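Local atomic coordinates of protein-disulfide isomerase (Novosphingobium aromaticivorans, PDB entry 3GMF), a protein that probably catalyses thiol-disulfide exchange, such as disulfide isomerisation, as a member of the thioredoxin superfamily. Residues A[6-12]-A[52-57]; A[65-69]-A[149-154]; A[170-174]-A[182-188]. All blocks are in the same frame, centred on the assembly; numbering follows the deposited sequence.

Contact 1 (A[6-12]-A[52-57]); sequences GHHLLGN and AIEVRN
Two extended strands, 7-10 and 52-57, run antiparallel as neighbours in the sheet, their axes 4.5 Å apart at 159°. Gly6, with positive phi (80/2), leads into the edge strand; its O accepts from Asn57 N at 2.9 Å. His7 faces Arg56 in a non-hydrogen-bonded pair (CA-CA 4.6 Å). Its m rotamer brings ND1 within 2.9 Å of Glu54 OE2, to which it donates, and lays the ring over Arg56, whose CG sits 4.1 Å from the His7 ring centroid in a CH-pi contact. Glu54 OE2 also holds Arg56 NE at 3.0 Å in a salt bridge, so one carboxylate oxygen holds both side chains; Glu54 OE1 pairs with Arg18. His8 is hydrogen-bonded to Val55 both ways, N to O at 2.9 Å and O to N at 2.8 Å. On the opposite face of the sheet from His7, a water bonds His8 ND1 (2.5 Å), Val55 O (2.9 Å) and Asn57 OD1 (2.9 Å), which also bonds Asn72 ND2. Leu9 (t, p), opposite Glu54 at CA-CA 4.4 Å, sets CD1 3.9 Å from Ala52 CB. Leu10 and Ile53 form the second hydrogen-bonded pair: Leu10 N to Ile53 O 2.7 Å, Ile53 N to Leu10 O 2.9 Å. At Gly11 (95/-172) a CB would jam against the preceding carbonyl, so glycine fits. This pairing puts an N-terminal edge strand on the thioredoxin-like sheet. Strand 17-23 bonds the other side of 52-57, helices 28-46 and 76-88 pack on the Leu10, Ile53 and Val55 face, and helix 147-164 meets His7 and Arg56.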
ATOM      1  N   GLY A   6       4.078   1.590  -8.503  1.00 28.60           N
ATOM      2  CA  GLY A   6       3.489   2.064  -7.245  1.00 26.18           C
ATOM      3  C   GLY A   6       2.114   2.689  -7.394  1.00 29.55           C
ATOM      4  O   GLY A   6       1.565   3.182  -6.405  1.00 25.90           O
ATOM      5  N   HIS A   7       1.571   2.703  -8.621  1.00 26.00           N
ATOM      6  CA  HIS A   7       0.169   3.134  -8.869  1.00 28.45           C
ATOM      7  C   HIS A   7      -0.611   1.944  -9.384  1.00 29.78           C
ATOM      8  O   HIS A   7      -0.132   1.222 -10.272  1.00 30.11           O
ATOM      9  CB  HIS A   7       0.058   4.197  -9.970  1.00 28.12           C
ATOM     10  CG  HIS A   7       0.794   5.478  -9.716  1.00 28.86           C
ATOM     11  ND1 HIS A   7       0.155   6.700  -9.723  1.00 36.40           N
ATOM     12  CD2 HIS A   7       2.108   5.743  -9.532  1.00 36.35           C
ATOM     13  CE1 HIS A   7       1.044   7.660  -9.537  1.00 40.44           C
ATOM     14  NE2 HIS A   7       2.234   7.105  -9.399  1.00 34.00           N
ATOM     15  N   HIS A   8      -1.813   1.737  -8.865  1.00 27.35           N
ATOM     16  CA  HIS A   8      -2.671   0.642  -9.354  1.00 24.87           C
ATOM     17  C   HIS A   8      -4.115   1.078  -9.425  1.00 27.78           C
ATOM     18  O   HIS A   8      -4.632   1.672  -8.480  1.00 32.94           O
ATOM     19  CB  HIS A   8      -2.552  -0.567  -8.449  1.00 32.08           C
ATOM     20  CG  HIS A   8      -1.307  -1.363  -8.685  1.00 42.45           C
ATOM     21  ND1 HIS A   8      -0.120  -1.089  -8.047  1.00 37.73           N
ATOM     22  CD2 HIS A   8      -1.061  -2.410  -9.509  1.00 47.04           C
ATOM     23  CE1 HIS A   8       0.806  -1.933  -8.462  1.00 35.39           C
ATOM     24  NE2 HIS A   8       0.258  -2.752  -9.341  1.00 49.82           N
ATOM     25  N   LEU A   9      -4.782   0.777 -10.538  1.00 29.24           N
ATOM     26  CA  LEU A   9      -6.132   1.285 -10.732  1.00 28.43           C
ATOM     27  C   LEU A   9      -7.181   0.186 -10.631  1.00 31.27           C
ATOM     28  O   LEU A   9      -7.076  -0.842 -11.300  1.00 33.70           O
ATOM     29  CB  LEU A   9      -6.250   2.002 -12.073  1.00 28.02           C
ATOM     30  CG  LEU A   9      -7.545   2.772 -12.354  1.00 33.56           C
ATOM     31  CD1 LEU A   9      -7.714   3.993 -11.454  1.00 30.08           C
ATOM     32  CD2 LEU A   9      -7.530   3.190 -13.819  1.00 37.88           C
ATOM     33  N   LEU A  10      -8.184   0.422  -9.791  1.00 32.96           N
ATOM     34  CA  LEU A  10      -9.340  -0.472  -9.661  1.00 36.56           C
ATOM     35  C   LEU A  10     -10.536   0.197 -10.317  1.00 38.09           C
ATOM     36  O   LEU A  10     -10.891   1.329  -9.976  1.00 32.66           O
ATOM     37  CB  LEU A  10      -9.651  -0.779  -8.190  1.00 34.97           C
ATOM     38  CG  LEU A  10     -10.732  -1.836  -7.923  1.00 37.12           C
ATOM     39  CD1 LEU A  10     -10.424  -3.138  -8.654  1.00 41.56           C
ATOM     40  CD2 LEU A  10     -10.925  -2.101  -6.427  1.00 41.31           C
ATOM     41  N   GLY A  11     -11.134  -0.488 -11.287  1.00 32.81           N
ATOM     42  CA  GLY A  11     -12.264   0.065 -12.008  1.00 33.39           C
ATOM     43  C   GLY A  11     -11.882   0.763 -13.297  1.00 40.21           C
ATOM     44  O   GLY A  11     -10.724   0.718 -13.736  1.00 39.39           O
ATOM     45  N   ASN A  12     -12.871   1.422 -13.890  1.00 42.63           N
ATOM     46  CA  ASN A  12     -12.766   1.964 -15.236  1.00 47.20           C
ATOM     47  C   ASN A  12     -11.978   3.259 -15.276  1.00 43.98           C
ATOM     48  O   ASN A  12     -12.331   4.208 -14.587  1.00 39.34           O
ATOM     49  CB  ASN A  12     -14.171   2.180 -15.819  1.00 49.83           C
ATOM     50  CG  ASN A  12     -14.169   2.295 -17.333  1.00 56.20           C
ATOM     51  OD1 ASN A  12     -13.579   3.216 -17.906  1.00 59.00           O
ATOM     52  ND2 ASN A  12     -14.851   1.364 -17.989  1.00 64.22           N
ATOM     53  N   ALA A  52     -13.450   5.143  -9.960  1.00 28.44           N
ATOM     54  CA  ALA A  52     -12.330   4.218  -9.949  1.00 25.25           C
ATOM     55  C   ALA A  52     -11.380   4.610  -8.806  1.00 25.22           C
ATOM     56  O   ALA A  52     -11.354   5.763  -8.397  1.00 26.67           O
ATOM     57  CB  ALA A  52     -11.596   4.263 -11.274  1.00 28.17           C
ATOM     58  N   ILE A  53     -10.599   3.642  -8.327  1.00 25.95           N
ATOM     59  CA  ILE A  53      -9.678   3.880  -7.203  1.00 27.06           C
ATOM     60  C   ILE A  53      -8.254   3.657  -7.647  1.00 28.31           C
ATOM     61  O   ILE A  53      -7.909   2.575  -8.120  1.00 30.90           O
ATOM     62  CB  ILE A  53      -9.949   2.966  -5.999  1.00 27.46           C
ATOM     63  CG1 ILE A  53     -11.409   3.090  -5.546  1.00 36.62           C
ATOM     64  CG2 ILE A  53      -9.009   3.332  -4.835  1.00 27.48           C
ATOM     65  CD1 ILE A  53     -11.855   1.995  -4.634  1.00 34.66           C
ATOM     66  N   GLU A  54      -7.428   4.676  -7.469  1.00 25.77           N
ATOM     67  CA  GLU A  54      -6.026   4.590  -7.786  1.00 25.02           C
ATOM     68  C   GLU A  54      -5.252   4.463  -6.477  1.00 26.80           C
ATOM     69  O   GLU A  54      -5.190   5.409  -5.695  1.00 26.27           O
ATOM     70  CB  GLU A  54      -5.572   5.833  -8.524  1.00 26.00           C
ATOM     71  CG  GLU A  54      -4.140   5.791  -8.974  1.00 25.39           C
ATOM     72  CD  GLU A  54      -3.802   6.999  -9.824  1.00 40.59           C
ATOM     73  OE1 GLU A  54      -4.709   7.529 -10.508  1.00 43.95           O
ATOM     74  OE2 GLU A  54      -2.640   7.413  -9.810  1.00 36.64           O
ATOM     75  N   VAL A  55      -4.691   3.291  -6.235  1.00 25.12           N
ATOM     76  CA  VAL A  55      -3.943   3.042  -5.003  1.00 22.96           C
ATOM     77  C   VAL A  55      -2.498   3.383  -5.263  1.00 23.57           C
ATOM     78  O   VAL A  55      -1.890   2.877  -6.205  1.00 26.33           O
ATOM     79  CB  VAL A  55      -4.105   1.581  -4.541  1.00 24.20           C
ATOM     80  CG1 VAL A  55      -3.154   1.252  -3.384  1.00 27.36           C
ATOM     81  CG2 VAL A  55      -5.549   1.343  -4.139  1.00 26.24           C
ATOM     82  N   ARG A  56      -1.979   4.293  -4.453  1.00 22.60           N
ATOM     83  CA  ARG A  56      -0.564   4.605  -4.530  0.50 21.23           C
ATOM     84  C   ARG A  56       0.146   4.140  -3.272  1.00 26.35           C
ATOM     85  O   ARG A  56      -0.297   4.383  -2.134  1.00 25.32           O
ATOM     86  CB  ARG A  56      -0.315   6.081  -4.794  0.50 16.35           C
ATOM     87  CG  ARG A  56      -0.896   6.584  -6.111  0.50 16.37           C
ATOM     88  CD  ARG A  56      -0.665   8.065  -6.209  0.50 14.81           C
ATOM     89  NE  ARG A  56      -1.314   8.651  -7.374  0.50 22.67           N
ATOM     90  CZ  ARG A  56      -1.121   9.898  -7.783  0.50 32.60           C
ATOM     91  NH1 ARG A  56      -0.274  10.696  -7.140  0.50 31.34           N
ATOM     92  NH2 ARG A  56      -1.768  10.342  -8.843  0.50 14.42           N
ATOM     93  N   ASN A  57       1.246   3.424  -3.495  1.00 21.82           N
ATOM     94  CA  ASN A  57       2.076   2.955  -2.389  1.00 22.75           C
ATOM     95  C   ASN A  57       2.932   4.106  -1.897  1.00 21.63           C
ATOM     96  O   ASN A  57       3.926   4.492  -2.522  1.00 25.84           O
ATOM     97  CB  ASN A  57       2.944   1.775  -2.813  1.00 21.56           C
ATOM     98  CG  ASN A  57       2.127   0.590  -3.263  1.00 23.68           C
ATOM     99  OD1 ASN A  57       2.192   0.175  -4.422  1.00 27.01           O
ATOM    100  ND2 ASN A  57       1.359   0.039  -2.359  1.00 25.07           N
TER
HETATM  101  O   HOH W   1      -0.190   0.559  -6.105  1.00 35.44           O

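Contact 2 (A[65-69]-A[149-154]); sequences MTVAL and LAKKLA
Helical segments 65-69 and 149-154 cross steeply, at 113° between their N-to-C directions, with axes 10.3 Å apart; the closest CA pair is Leu69 and Ala150 at 6.6 Å. Both backbones are regular alpha helix, with Leu69 N bonded to Met65 O at 2.8 Å and Leu153 N to Leu149 O at 2.9 Å. No hydrogen bond passes between them, and the fit is one of apolar shapes. Ala150 leaves a shallow hollow that receives two long side chains from the other helix. Leu69 (m, t) puts CD2 3.6 Å from Ala150 N, 4.0 Å from Ala150 CB and 4.1 Å from Leu149 CB. Met65, bent through t, p, p, lays SD 4.0 Å from Ala150 CB and carries CE to 3.4 Å from Ala150 O and 4.3 Å from Ala154 CB. In return Leu153 (m, t) projects toward 65-69: its CD1 rests 3.9 Å from Met65 SD, 3.9 Å from Ala68 CB and 4.3 Å from Leu69 CD2, a knob seated among three residues one turn apart or adjacent. The small Ala68 makes room for it. Phe113 of helix 113-123 touches both Leu69 and Ala150 and extends the apolar patch. The contact ties helix 62-73, at the start of the mainly helical stretch between strands 51-57 and 171-174, to the long helix that returns to the sheet; the Cys73-Cys143 disulfide adds a covalent tie between the end of helix 62-73 and helix 137-144. This is consistent with the helical insertion of DsbA-like thioredoxin-fold proteins.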
ATOM      1  N   MET A  65       8.532  -0.770   2.544  1.00 21.88           N
ATOM      2  CA  MET A  65       9.211  -1.004   1.254  1.00 18.86           C
ATOM      3  C   MET A  65       9.239  -2.495   0.915  1.00 22.55           C
ATOM      4  O   MET A  65       8.999  -2.871  -0.227  1.00 20.94           O
ATOM      5  CB  MET A  65      10.645  -0.444   1.249  1.00 18.86           C
ATOM      6  CG  MET A  65      11.321  -0.593  -0.139  1.00 22.90           C
ATOM      7  SD  MET A  65      10.508   0.235  -1.579  1.00 15.86           S
ATOM      8  CE  MET A  65      11.266   1.850  -1.352  1.00 24.78           C
ATOM      9  N   THR A  66       9.567  -3.326   1.911  1.00 23.24           N
ATOM     10  CA  THR A  66       9.659  -4.782   1.698  1.00 24.40           C
ATOM     11  C   THR A  66       8.303  -5.350   1.265  1.00 21.87           C
ATOM     12  O   THR A  66       8.221  -6.112   0.305  1.00 23.43           O
ATOM     13  CB  THR A  66      10.180  -5.488   2.970  1.00 24.36           C
ATOM     14  OG1 THR A  66      11.445  -4.932   3.350  1.00 24.09           O
ATOM     15  CG2 THR A  66      10.338  -7.025   2.742  1.00 24.83           C
ATOM     16  N   VAL A  67       7.238  -4.959   1.966  1.00 22.30           N
ATOM     17  CA  VAL A  67       5.882  -5.373   1.561  1.00 21.11           C
ATOM     18  C   VAL A  67       5.506  -4.863   0.155  1.00 20.45           C
ATOM     19  O   VAL A  67       4.957  -5.610  -0.668  1.00 21.90           O
ATOM     20  CB  VAL A  67       4.849  -4.927   2.584  1.00 25.07           C
ATOM     21  CG1 VAL A  67       3.478  -5.359   2.126  1.00 24.35           C
ATOM     22  CG2 VAL A  67       5.177  -5.557   3.932  1.00 20.96           C
ATOM     23  N   ALA A  68       5.842  -3.604  -0.125  1.00 21.29           N
ATOM     24  CA  ALA A  68       5.533  -2.998  -1.420  1.00 24.65           C
ATOM     25  C   ALA A  68       6.310  -3.651  -2.566  1.00 22.46           C
ATOM     26  O   ALA A  68       5.798  -3.754  -3.674  1.00 26.22           O
ATOM     27  CB  ALA A  68       5.757  -1.479  -1.389  1.00 20.75           C
ATOM     28  N   LEU A  69       7.522  -4.134  -2.298  1.00 19.63           N
ATOM     29  CA  LEU A  69       8.219  -4.913  -3.332  1.00 20.33           C
ATOM     30  C   LEU A  69       7.417  -6.150  -3.692  1.00 25.65           C
ATOM     31  O   LEU A  69       7.235  -6.432  -4.881  1.00 30.12           O
ATOM     32  CB  LEU A  69       9.646  -5.279  -2.914  1.00 22.52           C
ATOM     33  CG  LEU A  69      10.607  -4.088  -2.914  1.00 24.19           C
ATOM     34  CD1 LEU A  69      11.809  -4.431  -2.011  1.00 23.42           C
ATOM     35  CD2 LEU A  69      11.005  -3.646  -4.349  1.00 25.60           C
ATOM     36  N   LEU A 149      13.149  -1.636  -8.825  1.00 31.00           N
ATOM     37  CA  LEU A 149      11.766  -1.376  -8.432  1.00 29.16           C
ATOM     38  C   LEU A 149      11.673  -0.572  -7.133  1.00 28.11           C
ATOM     39  O   LEU A 149      10.855   0.340  -7.053  1.00 24.82           O
ATOM     40  CB  LEU A 149      10.949  -2.669  -8.336  1.00 31.65           C
ATOM     41  CG  LEU A 149       9.456  -2.502  -8.003  1.00 28.52           C
ATOM     42  CD1 LEU A 149       8.719  -1.658  -9.050  1.00 32.91           C
ATOM     43  CD2 LEU A 149       8.789  -3.865  -7.809  1.00 30.61           C
ATOM     44  N   ALA A 150      12.503  -0.897  -6.138  1.00 24.62           N
ATOM     45  CA  ALA A 150      12.542  -0.142  -4.888  1.00 28.16           C
ATOM     46  C   ALA A 150      12.815   1.334  -5.171  1.00 29.77           C
ATOM     47  O   ALA A 150      12.187   2.210  -4.592  1.00 24.37           O
ATOM     48  CB  ALA A 150      13.611  -0.675  -3.981  1.00 27.32           C
ATOM     49  N   LYS A 151      13.744   1.601  -6.076  1.00 26.79           N
ATOM     50  CA  LYS A 151      14.062   2.993  -6.426  1.00 24.46           C
ATOM     51  C   LYS A 151      12.885   3.722  -7.075  1.00 24.47           C
ATOM     52  O   LYS A 151      12.688   4.918  -6.833  1.00 22.72           O
ATOM     53  CB  LYS A 151      15.278   3.036  -7.343  1.00 29.88           C
ATOM     54  CG  LYS A 151      16.574   2.703  -6.624  1.00 25.49           C
ATOM     55  CD  LYS A 151      17.657   2.501  -7.688  1.00 34.58           C
ATOM     56  CE  LYS A 151      19.018   2.268  -7.085  1.00 38.98           C
ATOM     57  NZ  LYS A 151      19.961   1.902  -8.181  1.00 38.63           N
ATOM     58  N   LYS A 152      12.122   2.995  -7.887  1.00 22.20           N
ATOM     59  CA  LYS A 152      10.938   3.551  -8.561  0.50 26.03           C
ATOM     60  C   LYS A 152       9.816   3.826  -7.557  1.00 25.22           C
ATOM     61  O   LYS A 152       9.130   4.855  -7.635  1.00 24.39           O
ATOM     62  CB  LYS A 152      10.452   2.621  -9.670  0.50 27.69           C
ATOM     63  CG  LYS A 152      11.430   2.487 -10.835  0.50 35.01           C
ATOM     64  CD  LYS A 152      11.454   3.724 -11.734  0.50 39.54           C
ATOM     65  CE  LYS A 152      10.407   3.631 -12.832  0.50 47.82           C
ATOM     66  NZ  LYS A 152      10.449   4.813 -13.730  0.50 50.13           N
ATOM     67  N   LEU A 153       9.652   2.915  -6.605  1.00 23.94           N
ATOM     68  CA  LEU A 153       8.668   3.127  -5.546  1.00 21.29           C
ATOM     69  C   LEU A 153       9.088   4.296  -4.656  1.00 18.80           C
ATOM     70  O   LEU A 153       8.235   5.074  -4.233  1.00 20.63           O
ATOM     71  CB  LEU A 153       8.469   1.871  -4.710  1.00 22.29           C
ATOM     72  CG  LEU A 153       7.869   0.666  -5.440  1.00 21.11           C
ATOM     73  CD1 LEU A 153       8.005  -0.543  -4.482  1.00 24.82           C
ATOM     74  CD2 LEU A 153       6.427   0.882  -5.873  1.00 26.90           C
ATOM     75  N   ALA A 154      10.387   4.421  -4.378  1.00 18.86           N
ATOM     76  CA  ALA A 154      10.913   5.591  -3.661  1.00 21.44           C
ATOM     77  C   ALA A 154      10.631   6.902  -4.431  1.00 24.57           C
ATOM     78  O   ALA A 154      10.205   7.904  -3.854  1.00 21.54           O
ATOM     79  CB  ALA A 154      12.407   5.432  -3.404  1.00 20.34           C
TER

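Contact 3 (A[170-174]-A[182-188]); sequences PSFMI and THDWASL
Pro170, preceded by a cis peptide bond, leads into the extended strand 171-174, and residues 182-184 pass alongside it before helix 185-196 begins; Pro170 and His183 come closest, at CA-CA 5.3 Å. His183 takes chi1 m and chi2 -76°, which turns ND1 to donate to Pro170 O at 2.9 Å, while His183 CE1 lies 3.2 Å from Ser171 OG, which hydrogen-bonds Gly168 O. Phe172 (m, chi2 -76°) points toward the helix start: its CD2 is 3.4 Å from Thr182 O at the ring edge, and Leu188 CD2 stands over the ring face, 3.9 Å from the Phe172 ring centroid, in a CH-pi contact. A cis-proline just before this strand is the hallmark of the thioredoxin fold, in which it lies beside the CxxC motif; here the Pro170 side chain touches Cys30 of the probable CxxC pair Cys27 and Cys30. A water accepts from Phe172 N at 2.9 Å and donates to Thr182 O at 2.7 Å, filling the gap between the backbones. Asp184, chi1 p, is the N-cap: its OD1 accepts from Ser187 N at 2.9 Å and from Ser187 OG at 2.7 Å, the p rotamer of Ser187 bringing its hydroxyl into reach. Leu188 (t, p) directs CD1 to 4.5 Å from Ile174 CD1, and Phe33 of helix 28-46 meets both Phe172 and Leu188.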
ATOM      1  N   PRO A 170      -3.833   7.127   6.007  1.00 21.26           N
ATOM      2  CA  PRO A 170      -3.998   7.275   4.559  1.00 21.47           C
ATOM      3  C   PRO A 170      -4.321   8.730   4.254  1.00 18.94           C
ATOM      4  O   PRO A 170      -4.831   9.445   5.132  1.00 19.83           O
ATOM      5  CB  PRO A 170      -5.236   6.405   4.253  1.00 20.32           C
ATOM      6  CG  PRO A 170      -6.027   6.460   5.506  1.00 23.51           C
ATOM      7  CD  PRO A 170      -4.986   6.424   6.606  1.00 22.70           C
ATOM      8  N   SER A 171      -3.997   9.165   3.045  1.00 17.84           N
ATOM      9  CA  SER A 171      -4.468  10.457   2.556  1.00 19.91           C
ATOM     10  C   SER A 171      -5.124  10.239   1.201  1.00 21.71           C
ATOM     11  O   SER A 171      -4.891   9.214   0.549  1.00 21.34           O
ATOM     12  CB  SER A 171      -3.314  11.462   2.455  1.00 20.73           C
ATOM     13  OG  SER A 171      -2.821  11.818   3.741  1.00 22.31           O
ATOM     14  N   PHE A 172      -5.925  11.213   0.762  1.00 22.06           N
ATOM     15  CA  PHE A 172      -6.774  11.016  -0.407  1.00 21.27           C
ATOM     16  C   PHE A 172      -6.810  12.247  -1.285  1.00 24.56           C
ATOM     17  O   PHE A 172      -6.735  13.356  -0.784  1.00 23.02           O
ATOM     18  CB  PHE A 172      -8.205  10.671   0.047  1.00 19.98           C
ATOM     19  CG  PHE A 172      -8.260   9.511   0.994  1.00 20.97           C
ATOM     20  CD1 PHE A 172      -8.103   8.211   0.509  1.00 20.15           C
ATOM     21  CD2 PHE A 172      -8.432   9.717   2.364  1.00 21.58           C
ATOM     22  CE1 PHE A 172      -8.111   7.139   1.381  1.00 18.62           C
ATOM     23  CE2 PHE A 172      -8.466   8.623   3.259  1.00 21.32           C
ATOM     24  CZ  PHE A 172      -8.324   7.354   2.757  1.00 17.41           C
ATOM     25  N   MET A 173      -6.928  12.030  -2.595  1.00 22.98           N
ATOM     26  CA  MET A 173      -7.327  13.109  -3.509  1.00 25.27           C
ATOM     27  C   MET A 173      -8.557  12.711  -4.310  1.00 25.93           C
ATOM     28  O   MET A 173      -8.733  11.539  -4.672  1.00 25.83           O
ATOM     29  CB  MET A 173      -6.228  13.561  -4.511  1.00 29.58           C
ATOM     30  CG  MET A 173      -4.751  13.328  -4.198  1.00 45.29           C
ATOM     31  SD  MET A 173      -3.779  14.193  -5.516  1.00 33.13           S
ATOM     32  CE  MET A 173      -3.947  15.876  -4.986  1.00 52.68           C
ATOM     33  N   ILE A 174      -9.425  13.684  -4.577  1.00 30.92           N
ATOM     34  CA  ILE A 174     -10.536  13.440  -5.500  1.00 37.91           C
ATOM     35  C   ILE A 174     -10.408  14.453  -6.621  1.00 43.13           C
ATOM     36  O   ILE A 174     -10.268  15.660  -6.373  1.00 32.50           O
ATOM     37  CB  ILE A 174     -11.931  13.503  -4.836  1.00 39.46           C
ATOM     38  CG1 ILE A 174     -12.107  12.398  -3.789  1.00 35.72           C
ATOM     39  CG2 ILE A 174     -13.016  13.349  -5.891  1.00 29.81           C
ATOM     40  CD1 ILE A 174     -13.410  12.468  -3.032  1.00 42.06           C
ATOM     41  N   THR A 182      -8.812  14.621   6.060  1.00 21.31           N
ATOM     42  CA  THR A 182      -9.516  13.419   5.633  1.00 25.27           C
ATOM     43  C   THR A 182      -8.524  12.261   5.653  1.00 22.25           C
ATOM     44  O   THR A 182      -7.714  12.091   4.716  1.00 22.59           O
ATOM     45  CB  THR A 182     -10.091  13.621   4.211  1.00 23.75           C
ATOM     46  OG1 THR A 182     -10.907  14.804   4.199  1.00 24.10           O
ATOM     47  CG2 THR A 182     -10.913  12.391   3.768  1.00 27.54           C
ATOM     48  N   HIS A 183      -8.560  11.490   6.741  1.00 19.78           N
ATOM     49  CA  HIS A 183      -7.632  10.366   6.919  1.00 21.00           C
ATOM     50  C   HIS A 183      -8.270   9.067   7.409  1.00 21.10           C
ATOM     51  O   HIS A 183      -7.588   8.215   7.970  1.00 20.85           O
ATOM     52  CB  HIS A 183      -6.451  10.790   7.800  1.00 22.68           C
ATOM     53  CG  HIS A 183      -5.797  12.048   7.327  1.00 21.29           C
ATOM     54  ND1 HIS A 183      -4.959  12.084   6.231  1.00 23.04           N
ATOM     55  CD2 HIS A 183      -5.912  13.325   7.755  1.00 22.20           C
ATOM     56  CE1 HIS A 183      -4.555  13.326   6.031  1.00 22.76           C
ATOM     57  NE2 HIS A 183      -5.123  14.100   6.938  1.00 27.04           N
ATOM     58  N   ASP A 184      -9.576   8.913   7.166  1.00 19.38           N
ATOM     59  CA  ASP A 184     -10.272   7.670   7.518  1.00 20.28           C
ATOM     60  C   ASP A 184     -11.566   7.566   6.718  1.00 22.30           C
ATOM     61  O   ASP A 184     -11.939   8.508   6.018  1.00 22.55           O
ATOM     62  CB  ASP A 184     -10.522   7.567   9.043  1.00 27.16           C
ATOM     63  CG  ASP A 184     -11.476   8.629   9.595  1.00 29.34           C
ATOM     64  OD1 ASP A 184     -12.113   9.407   8.854  1.00 26.41           O
ATOM     65  OD2 ASP A 184     -11.602   8.674  10.837  1.00 31.66           O
ATOM     66  N   TRP A 185     -12.236   6.423   6.820  1.00 22.03           N
ATOM     67  CA  TRP A 185     -13.449   6.196   6.031  1.00 22.22           C
ATOM     68  C   TRP A 185     -14.596   7.129   6.436  1.00 24.82           C
ATOM     69  O   TRP A 185     -15.349   7.623   5.590  1.00 26.76           O
ATOM     70  CB  TRP A 185     -13.840   4.723   6.125  1.00 23.91           C
ATOM     71  CG  TRP A 185     -15.042   4.340   5.331  1.00 24.79           C
ATOM     72  CD1 TRP A 185     -16.114   3.616   5.773  1.00 33.12           C
ATOM     73  CD2 TRP A 185     -15.279   4.605   3.937  1.00 25.05           C
ATOM     74  NE1 TRP A 185     -17.020   3.435   4.750  1.00 31.63           N
ATOM     75  CE2 TRP A 185     -16.540   4.032   3.614  1.00 29.80           C
ATOM     76  CE3 TRP A 185     -14.575   5.294   2.942  1.00 27.80           C
ATOM     77  CZ2 TRP A 185     -17.094   4.114   2.328  1.00 24.71           C
ATOM     78  CZ3 TRP A 185     -15.130   5.388   1.662  1.00 28.97           C
ATOM     79  CH2 TRP A 185     -16.383   4.793   1.367  1.00 30.91           C
ATOM     80  N   ALA A 186     -14.677   7.423   7.727  1.00 25.00           N
ATOM     81  CA  ALA A 186     -15.750   8.263   8.263  1.00 26.11           C
ATOM     82  C   ALA A 186     -15.716   9.672   7.688  1.00 28.48           C
ATOM     83  O   ALA A 186     -16.770  10.240   7.376  1.00 23.74           O
ATOM     84  CB  ALA A 186     -15.667   8.296   9.779  1.00 26.06           C
ATOM     85  N   SER A 187     -14.505  10.220   7.526  1.00 23.28           N
ATOM     86  CA  SER A 187     -14.323  11.521   6.877  1.00 21.75           C
ATOM     87  C   SER A 187     -14.363  11.473   5.329  1.00 19.19           C
ATOM     88  O   SER A 187     -14.780  12.433   4.665  1.00 21.95           O
ATOM     89  CB  SER A 187     -13.048  12.215   7.381  1.00 26.24           C
ATOM     90  OG  SER A 187     -11.898  11.435   7.144  1.00 26.28           O
ATOM     91  N   LEU A 188     -13.892  10.373   4.761  1.00 19.03           N
ATOM     92  CA  LEU A 188     -13.864  10.234   3.324  1.00 20.16           C
ATOM     93  C   LEU A 188     -15.244  10.012   2.693  1.00 21.71           C
ATOM     94  O   LEU A 188     -15.586  10.671   1.708  1.00 22.52           O
ATOM     95  CB  LEU A 188     -12.915   9.113   2.919  1.00 21.06           C
ATOM     96  CG  LEU A 188     -12.809   8.893   1.393  1.00 20.27           C
ATOM     97  CD1 LEU A 188     -12.257  10.119   0.619  1.00 20.24           C
ATOM     98  CD2 LEU A 188     -11.976   7.654   1.123  1.00 25.63           C
TER
HETATM   99  O   HOH W   2      -6.267  13.278   2.753  1.00 20.30           O

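From the N terminus, contact 1 comes first: edge strand 7-10 pairs with 52-57, closing a loop that contains strand 17-23 and helix 28-46. A short connection leads into helix 62-73, where contact 2 opens, its much longer loop of mostly helical residues ending on helix 147-164. That helix leads on to strand 171-174 and contact 3, a short closure to the start of the C-terminal helix. The three follow in series, none nested or crossed. Contacts 1 and 2 touch, Gly6 CA lying 3.5 Å from Leu153 CD2; contacts 1 and 3 share one sheet, their centres about 15 Å apart, while contacts 2 and 3 lie on opposite sides of the chain's centre.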